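Local coordinates for CTP:phosphocholine Cytidylyltransferase (Streptococcus pneumoniae, PDB 1JYK), which catalyses transfer of a cytidylyl group from CTP to phosphocholine, forming CDP-choline and pyrophosphate, at residues L58-K69 / I124-F135. Numbering follows the deposited sequence.
Sequences LIEYQIEFLKEK and IDADNYLFKNMF
Q62, F65 and L66 of helix 58-68 pack on the end of central-sheet strand 121-125, on strand 128-130 and on the loop after it, a contact fastened by two side-chain amides. The extended Q62 side chain runs antiparallel to that of I124, whose CG2 lies beside its amide; NE2 donates to D125 O at 3.0 Å, in the carbonyl plane on a lone pair, and weakly to N128 O, while the buried OE1 finds no partner. Water 1 also joins N128 O, to L58 O. L130 CB meets F65 CE1 at 3.7 Å. N133 CB lies over the centre of the F65 ring; the amide, nearly parallel to the ring (17°), is offset toward its CG end. With CG anti to the backbone N (chi1 -166°), ND2 reaches F65 O at 3.0 Å, while OD1 accepts from F135 N in an Asx turn. L66 CD2 sits over the opposite face of the F135 ring from selenomethionine M134 SE. Toward the helix start, the Y129 edge points into the Y61 face, centroids 5.0 Å apart in a T-shaped pair; Y61 OH bonds to V53 O. I59 and I63 pack on I76; the helix lies in the crossover from strand 27-32 to its parallel neighbour 74-78, as in the Rossmann-like nucleotidyltransferase fold.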
ATOM      1  N   LEU A  58      -8.809  10.733  -3.320  1.00 15.43           N
ATOM      2  CA  LEU A  58      -8.639   9.284  -3.349  1.00 14.55           C
ATOM      3  C   LEU A  58      -8.556   8.622  -1.979  1.00 13.30           C
ATOM      4  O   LEU A  58      -9.220   7.619  -1.726  1.00 13.71           O
ATOM      5  CB  LEU A  58      -7.376   8.918  -4.133  1.00 16.61           C
ATOM      6  CG  LEU A  58      -7.463   8.882  -5.657  1.00 18.26           C
ATOM      7  CD1 LEU A  58      -6.071   8.649  -6.222  1.00 19.53           C
ATOM      8  CD2 LEU A  58      -8.406   7.788  -6.102  1.00 17.69           C
ATOM      9  N   ILE A  59      -7.730   9.175  -1.097  1.00 12.78           N
ATOM     10  CA  ILE A  59      -7.550   8.586   0.222  1.00 12.73           C
ATOM     11  C   ILE A  59      -8.828   8.527   1.063  1.00 12.74           C
ATOM     12  O   ILE A  59      -8.968   7.651   1.922  1.00 12.79           O
ATOM     13  CB  ILE A  59      -6.429   9.329   1.011  1.00 13.12           C
ATOM     14  CG1 ILE A  59      -5.946   8.455   2.170  1.00 12.86           C
ATOM     15  CG2 ILE A  59      -6.929  10.680   1.503  1.00 11.98           C
ATOM     16  CD1 ILE A  59      -4.594   8.877   2.721  1.00 14.17           C
ATOM     17  N   GLU A  60      -9.761   9.446   0.825  1.00 13.46           N
ATOM     18  CA  GLU A  60     -11.009   9.447   1.586  1.00 13.80           C
ATOM     19  C   GLU A  60     -11.840   8.192   1.298  1.00 13.39           C
ATOM     20  O   GLU A  60     -12.482   7.648   2.193  1.00 13.78           O
ATOM     21  CB  GLU A  60     -11.820  10.710   1.281  1.00 14.71           C
ATOM     22  CG  GLU A  60     -11.235  11.949   1.946  1.00 15.78           C
ATOM     23  CD  GLU A  60     -12.123  13.181   1.835  1.00 17.85           C
ATOM     24  OE1 GLU A  60     -13.253  13.079   1.309  1.00 16.30           O
ATOM     25  OE2 GLU A  60     -11.679  14.257   2.282  1.00 18.68           O
ATOM     26  N   TYR A  61     -11.828   7.727   0.054  1.00 13.08           N
ATOM     27  CA  TYR A  61     -12.569   6.518  -0.285  1.00 13.13           C
ATOM     28  C   TYR A  61     -12.012   5.351   0.525  1.00 12.45           C
ATOM     29  O   TYR A  61     -12.760   4.520   1.029  1.00 13.45           O
ATOM     30  CB  TYR A  61     -12.428   6.194  -1.774  1.00 13.16           C
ATOM     31  CG  TYR A  61     -13.168   7.133  -2.696  1.00 13.53           C
ATOM     32  CD1 TYR A  61     -12.497   8.161  -3.357  1.00 12.98           C
ATOM     33  CD2 TYR A  61     -14.533   6.964  -2.950  1.00 14.77           C
ATOM     34  CE1 TYR A  61     -13.160   8.997  -4.252  1.00 14.32           C
ATOM     35  CE2 TYR A  61     -15.210   7.798  -3.846  1.00 15.29           C
ATOM     36  CZ  TYR A  61     -14.516   8.808  -4.493  1.00 15.22           C
ATOM     37  OH  TYR A  61     -15.165   9.628  -5.384  1.00 15.92           O
ATOM     38  N   GLN A  62     -10.688   5.297   0.643  1.00 12.55           N
ATOM     39  CA  GLN A  62     -10.022   4.230   1.381  1.00 12.04           C
ATOM     40  C   GLN A  62     -10.304   4.312   2.876  1.00 12.43           C
ATOM     41  O   GLN A  62     -10.666   3.313   3.498  1.00 13.34           O
ATOM     42  CB  GLN A  62      -8.510   4.278   1.136  1.00 12.45           C
ATOM     43  CG  GLN A  62      -8.116   4.215  -0.342  1.00 14.04           C
ATOM     44  CD  GLN A  62      -6.612   4.354  -0.555  1.00 15.99           C
ATOM     45  OE1 GLN A  62      -5.905   4.959   0.257  1.00 15.93           O
ATOM     46  NE2 GLN A  62      -6.116   3.790  -1.650  1.00 17.31           N
ATOM     47  N   ILE A  63     -10.128   5.501   3.454  1.00 12.68           N
ATOM     48  CA  ILE A  63     -10.372   5.715   4.882  1.00 12.82           C
ATOM     49  C   ILE A  63     -11.812   5.332   5.267  1.00 12.39           C
ATOM     50  O   ILE A  63     -12.042   4.685   6.293  1.00 12.54           O
ATOM     51  CB  ILE A  63     -10.115   7.201   5.277  1.00 12.63           C
ATOM     52  CG1 ILE A  63      -8.609   7.496   5.273  1.00 11.79           C
ATOM     53  CG2 ILE A  63     -10.661   7.482   6.669  1.00 13.18           C
ATOM     54  CD1 ILE A  63      -8.276   8.980   5.259  1.00 12.51           C
ATOM     55  N   GLU A  64     -12.777   5.717   4.435  1.00 12.95           N
ATOM     56  CA  GLU A  64     -14.178   5.411   4.719  1.00 13.87           C
ATOM     57  C   GLU A  64     -14.463   3.908   4.644  1.00 14.44           C
ATOM     58  O   GLU A  64     -15.231   3.384   5.450  1.00 14.27           O
ATOM     59  CB  GLU A  64     -15.085   6.208   3.776  1.00 13.18           C
ATOM     60  CG  GLU A  64     -15.220   7.650   4.239  1.00 14.41           C
ATOM     61  CD  GLU A  64     -15.911   8.557   3.243  1.00 16.78           C
ATOM     62  OE1 GLU A  64     -15.585   9.763   3.227  1.00 17.72           O
ATOM     63  OE2 GLU A  64     -16.780   8.082   2.487  1.00 16.76           O
ATOM     64  N   PHE A  65     -13.835   3.220   3.692  1.00 14.73           N
ATOM     65  CA  PHE A  65     -14.007   1.773   3.558  1.00 13.58           C
ATOM     66  C   PHE A  65     -13.511   1.117   4.837  1.00 12.94           C
ATOM     67  O   PHE A  65     -14.149   0.220   5.383  1.00 13.41           O
ATOM     68  CB  PHE A  65     -13.183   1.238   2.382  1.00 14.51           C
ATOM     69  CG  PHE A  65     -13.953   1.116   1.094  1.00 16.92           C
ATOM     70  CD1 PHE A  65     -13.294   0.801  -0.090  1.00 17.19           C
ATOM     71  CD2 PHE A  65     -15.333   1.310   1.059  1.00 16.96           C
ATOM     72  CE1 PHE A  65     -13.994   0.680  -1.287  1.00 17.00           C
ATOM     73  CE2 PHE A  65     -16.037   1.191  -0.133  1.00 17.05           C
ATOM     74  CZ  PHE A  65     -15.366   0.876  -1.306  1.00 17.06           C
ATOM     75  N   LEU A  66     -12.360   1.582   5.311  1.00 11.97           N
ATOM     76  CA  LEU A  66     -11.748   1.048   6.518  1.00 12.82           C
ATOM     77  C   LEU A  66     -12.613   1.234   7.760  1.00 13.66           C
ATOM     78  O   LEU A  66     -12.861   0.284   8.500  1.00 13.85           O
ATOM     79  CB  LEU A  66     -10.397   1.716   6.750  1.00 13.78           C
ATOM     80  CG  LEU A  66      -9.268   1.250   5.833  1.00 12.92           C
ATOM     81  CD1 LEU A  66      -8.167   2.311   5.795  1.00 11.76           C
ATOM     82  CD2 LEU A  66      -8.728  -0.087   6.339  1.00 12.54           C
ATOM     83  N   LYS A  67     -13.065   2.464   7.986  1.00 15.24           N
ATOM     84  CA  LYS A  67     -13.890   2.760   9.149  1.00 16.14           C
ATOM     85  C   LYS A  67     -15.237   2.048   9.086  1.00 17.06           C
ATOM     86  O   LYS A  67     -15.803   1.695  10.121  1.00 18.04           O
ATOM     87  CB  LYS A  67     -14.076   4.273   9.277  1.00 16.63           C
ATOM     88  CG  LYS A  67     -12.743   5.005   9.327  1.00 18.45           C
ATOM     89  CD  LYS A  67     -12.857   6.343  10.014  1.00 20.19           C
ATOM     90  CE  LYS A  67     -12.794   6.184  11.513  1.00 19.11           C
ATOM     91  NZ  LYS A  67     -13.238   7.434  12.148  1.00 17.18           N
ATOM     92  N   GLU A  68     -15.747   1.830   7.879  1.00 17.71           N
ATOM     93  CA  GLU A  68     -17.018   1.131   7.717  1.00 20.09           C
ATOM     94  C   GLU A  68     -16.872  -0.282   8.267  1.00 19.78           C
ATOM     95  O   GLU A  68     -17.856  -0.905   8.674  1.00 19.65           O
ATOM     96  CB  GLU A  68     -17.400   1.048   6.241  1.00 23.09           C
ATOM     97  CG  GLU A  68     -18.595   1.897   5.857  1.00 32.24           C
ATOM     98  CD  GLU A  68     -18.442   2.515   4.479  1.00 35.74           C
ATOM     99  OE1 GLU A  68     -18.355   1.753   3.490  1.00 36.09           O
ATOM    100  OE2 GLU A  68     -18.408   3.763   4.390  1.00 38.07           O
ATOM    101  N   LYS A  69     -15.636  -0.779   8.272  1.00 18.63           N
ATOM    102  CA  LYS A  69     -15.338  -2.124   8.751  1.00 18.16           C
ATOM    103  C   LYS A  69     -14.795  -2.161  10.169  1.00 18.69           C
ATOM    104  O   LYS A  69     -14.392  -3.219  10.661  1.00 19.45           O
ATOM    105  CB  LYS A  69     -14.345  -2.798   7.810  1.00 18.93           C
ATOM    106  CG  LYS A  69     -14.891  -3.005   6.422  1.00 19.84           C
ATOM    107  CD  LYS A  69     -15.896  -4.128   6.416  1.00 23.34           C
ATOM    108  CE  LYS A  69     -16.755  -4.098   5.172  1.00 24.51           C
ATOM    109  NZ  LYS A  69     -17.764  -5.188   5.222  1.00 28.69           N
ATOM    110  N   ILE A 124      -1.545   0.013   2.719  1.00 13.42           N
ATOM    111  CA  ILE A 124      -2.273   0.430   1.534  1.00 12.76           C
ATOM    112  C   ILE A 124      -1.597   1.534   0.738  1.00 13.98           C
ATOM    113  O   ILE A 124      -1.138   2.522   1.308  1.00 13.64           O
ATOM    114  CB  ILE A 124      -3.675   0.920   1.951  1.00 13.51           C
ATOM    115  CG1 ILE A 124      -4.399  -0.208   2.686  1.00 14.19           C
ATOM    116  CG2 ILE A 124      -4.462   1.410   0.739  1.00 13.69           C
ATOM    117  CD1 ILE A 124      -5.250   0.267   3.840  1.00 16.48           C
ATOM    118  N   ASP A 125      -1.538   1.361  -0.578  1.00 14.25           N
ATOM    119  CA  ASP A 125      -0.955   2.377  -1.449  1.00 17.16           C
ATOM    120  C   ASP A 125      -2.066   3.401  -1.641  1.00 18.30           C
ATOM    121  O   ASP A 125      -3.214   3.032  -1.882  1.00 17.20           O
ATOM    122  CB  ASP A 125      -0.575   1.787  -2.808  1.00 19.75           C
ATOM    123  CG  ASP A 125       0.684   0.933  -2.755  1.00 22.18           C
ATOM    124  OD1 ASP A 125       1.392   0.929  -1.723  1.00 23.05           O
ATOM    125  OD2 ASP A 125       0.963   0.258  -3.771  1.00 25.37           O
ATOM    126  N   ALA A 126      -1.724   4.683  -1.546  1.00 19.99           N
ATOM    127  CA  ALA A 126      -2.718   5.741  -1.673  1.00 20.90           C
ATOM    128  C   ALA A 126      -3.123   6.128  -3.093  1.00 22.10           C
ATOM    129  O   ALA A 126      -4.061   6.908  -3.265  1.00 24.65           O
ATOM    130  CB  ALA A 126      -2.241   6.985  -0.919  1.00 22.20           C
ATOM    131  N   ASP A 127      -2.443   5.599  -4.107  1.00 21.59           N
ATOM    132  CA  ASP A 127      -2.785   5.950  -5.485  1.00 22.86           C
ATOM    133  C   ASP A 127      -3.641   4.925  -6.228  1.00 22.19           C
ATOM    134  O   ASP A 127      -3.521   4.760  -7.445  1.00 24.09           O
ATOM    135  CB  ASP A 127      -1.519   6.230  -6.292  1.00 25.28           C
ATOM    136  CG  ASP A 127      -0.460   5.173  -6.094  1.00 28.13           C
ATOM    137  OD1 ASP A 127      -0.795   4.058  -5.640  1.00 29.34           O
ATOM    138  OD2 ASP A 127       0.714   5.467  -6.396  1.00 30.33           O
ATOM    139  N   ASN A 128      -4.506   4.239  -5.494  1.00 19.85           N
ATOM    140  CA  ASN A 128      -5.396   3.255  -6.084  1.00 18.32           C
ATOM    141  C   ASN A 128      -6.825   3.611  -5.721  1.00 17.71           C
ATOM    142  O   ASN A 128      -7.087   4.134  -4.637  1.00 19.03           O
ATOM    143  CB  ASN A 128      -5.100   1.859  -5.538  1.00 18.87           C
ATOM    144  CG  ASN A 128      -3.838   1.260  -6.120  1.00 20.93           C
ATOM    145  OD1 ASN A 128      -3.449   1.579  -7.243  1.00 23.95           O
ATOM    146  ND2 ASN A 128      -3.186   0.392  -5.355  1.00 20.60           N
ATOM    147  N   TYR A 129      -7.748   3.340  -6.630  1.00 16.78           N
ATOM    148  CA  TYR A 129      -9.152   3.573  -6.356  1.00 16.64           C
ATOM    149  C   TYR A 129      -9.742   2.182  -6.125  1.00 17.64           C
ATOM    150  O   TYR A 129      -9.621   1.299  -6.981  1.00 17.22           O
ATOM    151  CB  TYR A 129      -9.843   4.240  -7.542  1.00 14.57           C
ATOM    152  CG  TYR A 129     -11.321   4.452  -7.307  1.00 16.55           C
ATOM    153  CD1 TYR A 129     -12.263   3.529  -7.771  1.00 16.49           C
ATOM    154  CD2 TYR A 129     -11.778   5.563  -6.598  1.00 16.73           C
ATOM    155  CE1 TYR A 129     -13.623   3.708  -7.533  1.00 16.29           C
ATOM    156  CE2 TYR A 129     -13.134   5.752  -6.354  1.00 17.24           C
ATOM    157  CZ  TYR A 129     -14.049   4.822  -6.824  1.00 17.90           C
ATOM    158  OH  TYR A 129     -15.390   5.019  -6.596  1.00 19.09           O
ATOM    159  N   LEU A 130     -10.371   1.981  -4.974  1.00 17.82           N
ATOM    160  CA  LEU A 130     -10.954   0.684  -4.651  1.00 17.85           C
ATOM    161  C   LEU A 130     -12.435   0.609  -5.012  1.00 18.91           C
ATOM    162  O   LEU A 130     -13.260   1.296  -4.408  1.00 19.58           O
ATOM    163  CB  LEU A 130     -10.764   0.386  -3.157  1.00 17.70           C
ATOM    164  CG  LEU A 130      -9.351   0.649  -2.617  1.00 17.38           C
ATOM    165  CD1 LEU A 130      -9.329   0.505  -1.118  1.00 17.70           C
ATOM    166  CD2 LEU A 130      -8.376  -0.316  -3.256  1.00 17.78           C
ATOM    167  N   PHE A 131     -12.767  -0.219  -5.999  1.00 19.37           N
ATOM    168  CA  PHE A 131     -14.157  -0.378  -6.416  1.00 20.20           C
ATOM    169  C   PHE A 131     -14.942  -1.253  -5.443  1.00 21.45           C
ATOM    170  O   PHE A 131     -16.165  -1.181  -5.383  1.00 23.83           O
ATOM    171  CB  PHE A 131     -14.228  -0.986  -7.817  1.00 18.93           C
ATOM    172  CG  PHE A 131     -14.134   0.026  -8.919  1.00 18.57           C
ATOM    173  CD1 PHE A 131     -15.267   0.711  -9.353  1.00 18.90           C
ATOM    174  CD2 PHE A 131     -12.907   0.313  -9.512  1.00 18.78           C
ATOM    175  CE1 PHE A 131     -15.178   1.669 -10.363  1.00 19.09           C
ATOM    176  CE2 PHE A 131     -12.810   1.266 -10.518  1.00 18.89           C
ATOM    177  CZ  PHE A 131     -13.948   1.946 -10.945  1.00 18.83           C
ATOM    178  N   LYS A 132     -14.238  -2.080  -4.678  1.00 21.80           N
ATOM    179  CA  LYS A 132     -14.888  -2.964  -3.723  1.00 22.14           C
ATOM    180  C   LYS A 132     -14.197  -2.908  -2.369  1.00 21.12           C
ATOM    181  O   LYS A 132     -12.979  -2.719  -2.310  1.00 20.32           O
ATOM    182  CB  LYS A 132     -14.866  -4.401  -4.253  1.00 26.24           C
ATOM    183  CG  LYS A 132     -15.714  -4.616  -5.501  1.00 31.61           C
ATOM    184  CD  LYS A 132     -16.722  -5.740  -5.307  1.00 36.43           C
ATOM    185  CE  LYS A 132     -16.118  -7.090  -5.664  1.00 39.80           C
ATOM    186  NZ  LYS A 132     -17.029  -8.228  -5.329  1.00 42.51           N
ATOM    187  N   ASN A 133     -14.980  -3.063  -1.295  1.00 18.90           N
ATOM    188  CA  ASN A 133     -14.442  -3.061   0.068  1.00 18.23           C
ATOM    189  C   ASN A 133     -14.066  -4.462   0.555  1.00 17.16           C
ATOM    190  O   ASN A 133     -14.838  -5.254   1.074  1.00 17.73           O
ATOM    191  CB  ASN A 133     -15.386  -2.418   1.071  1.00 16.25           C
ATOM    192  CG  ASN A 133     -14.689  -2.119   2.390  1.00 17.33           C
ATOM    193  OD1 ASN A 133     -13.522  -2.482   2.585  1.00 15.69           O
ATOM    194  ND2 ASN A 133     -15.395  -1.457   3.298  1.00 16.26           N
HETATM  195  N   MSE A 134     -12.794  -4.652   0.359  1.00 18.17           N
HETATM  196  CA  MSE A 134     -11.868  -5.741   0.568  1.00 19.18           C
HETATM  197  C   MSE A 134     -11.498  -5.957   2.035  1.00 18.58           C
HETATM  198  O   MSE A 134     -11.145  -7.063   2.454  1.00 17.57           O
HETATM  199  CB  MSE A 134     -10.791  -5.060  -0.097  1.00 26.55           C
HETATM  200  CG  MSE A 134      -9.459  -5.335  -0.178  1.00 26.01           C
HETATM  201 SE   MSE A 134      -9.463  -3.764  -1.027  1.00 32.25          SE
HETATM  202  CE  MSE A 134      -9.802  -4.477  -2.922  1.00 28.10           C
ATOM    203  N   PHE A 135     -11.492  -4.851   2.772  1.00 16.69           N
ATOM    204  CA  PHE A 135     -11.080  -4.847   4.161  1.00 15.51           C
ATOM    205  C   PHE A 135     -11.966  -5.598   5.128  1.00 16.07           C
ATOM    206  O   PHE A 135     -13.191  -5.525   5.055  1.00 16.11           O
ATOM    207  CB  PHE A 135     -10.911  -3.401   4.631  1.00 14.14           C
ATOM    208  CG  PHE A 135      -9.994  -2.596   3.760  1.00 14.56           C
ATOM    209  CD1 PHE A 135      -8.651  -2.961   3.615  1.00 15.26           C
ATOM    210  CD2 PHE A 135     -10.468  -1.489   3.061  1.00 14.15           C
ATOM    211  CE1 PHE A 135      -7.796  -2.233   2.780  1.00 15.41           C
ATOM    212  CE2 PHE A 135      -9.622  -0.751   2.221  1.00 15.32           C
ATOM    213  CZ  PHE A 135      -8.282  -1.125   2.082  1.00 15.61           C
TER
HETATM  214  O   HOH W   1      -9.245   5.519  -3.395  1.00 17.05           O
HETATM  215  O   HOH W   2     -17.142   7.307  -6.731  1.00 37.84           O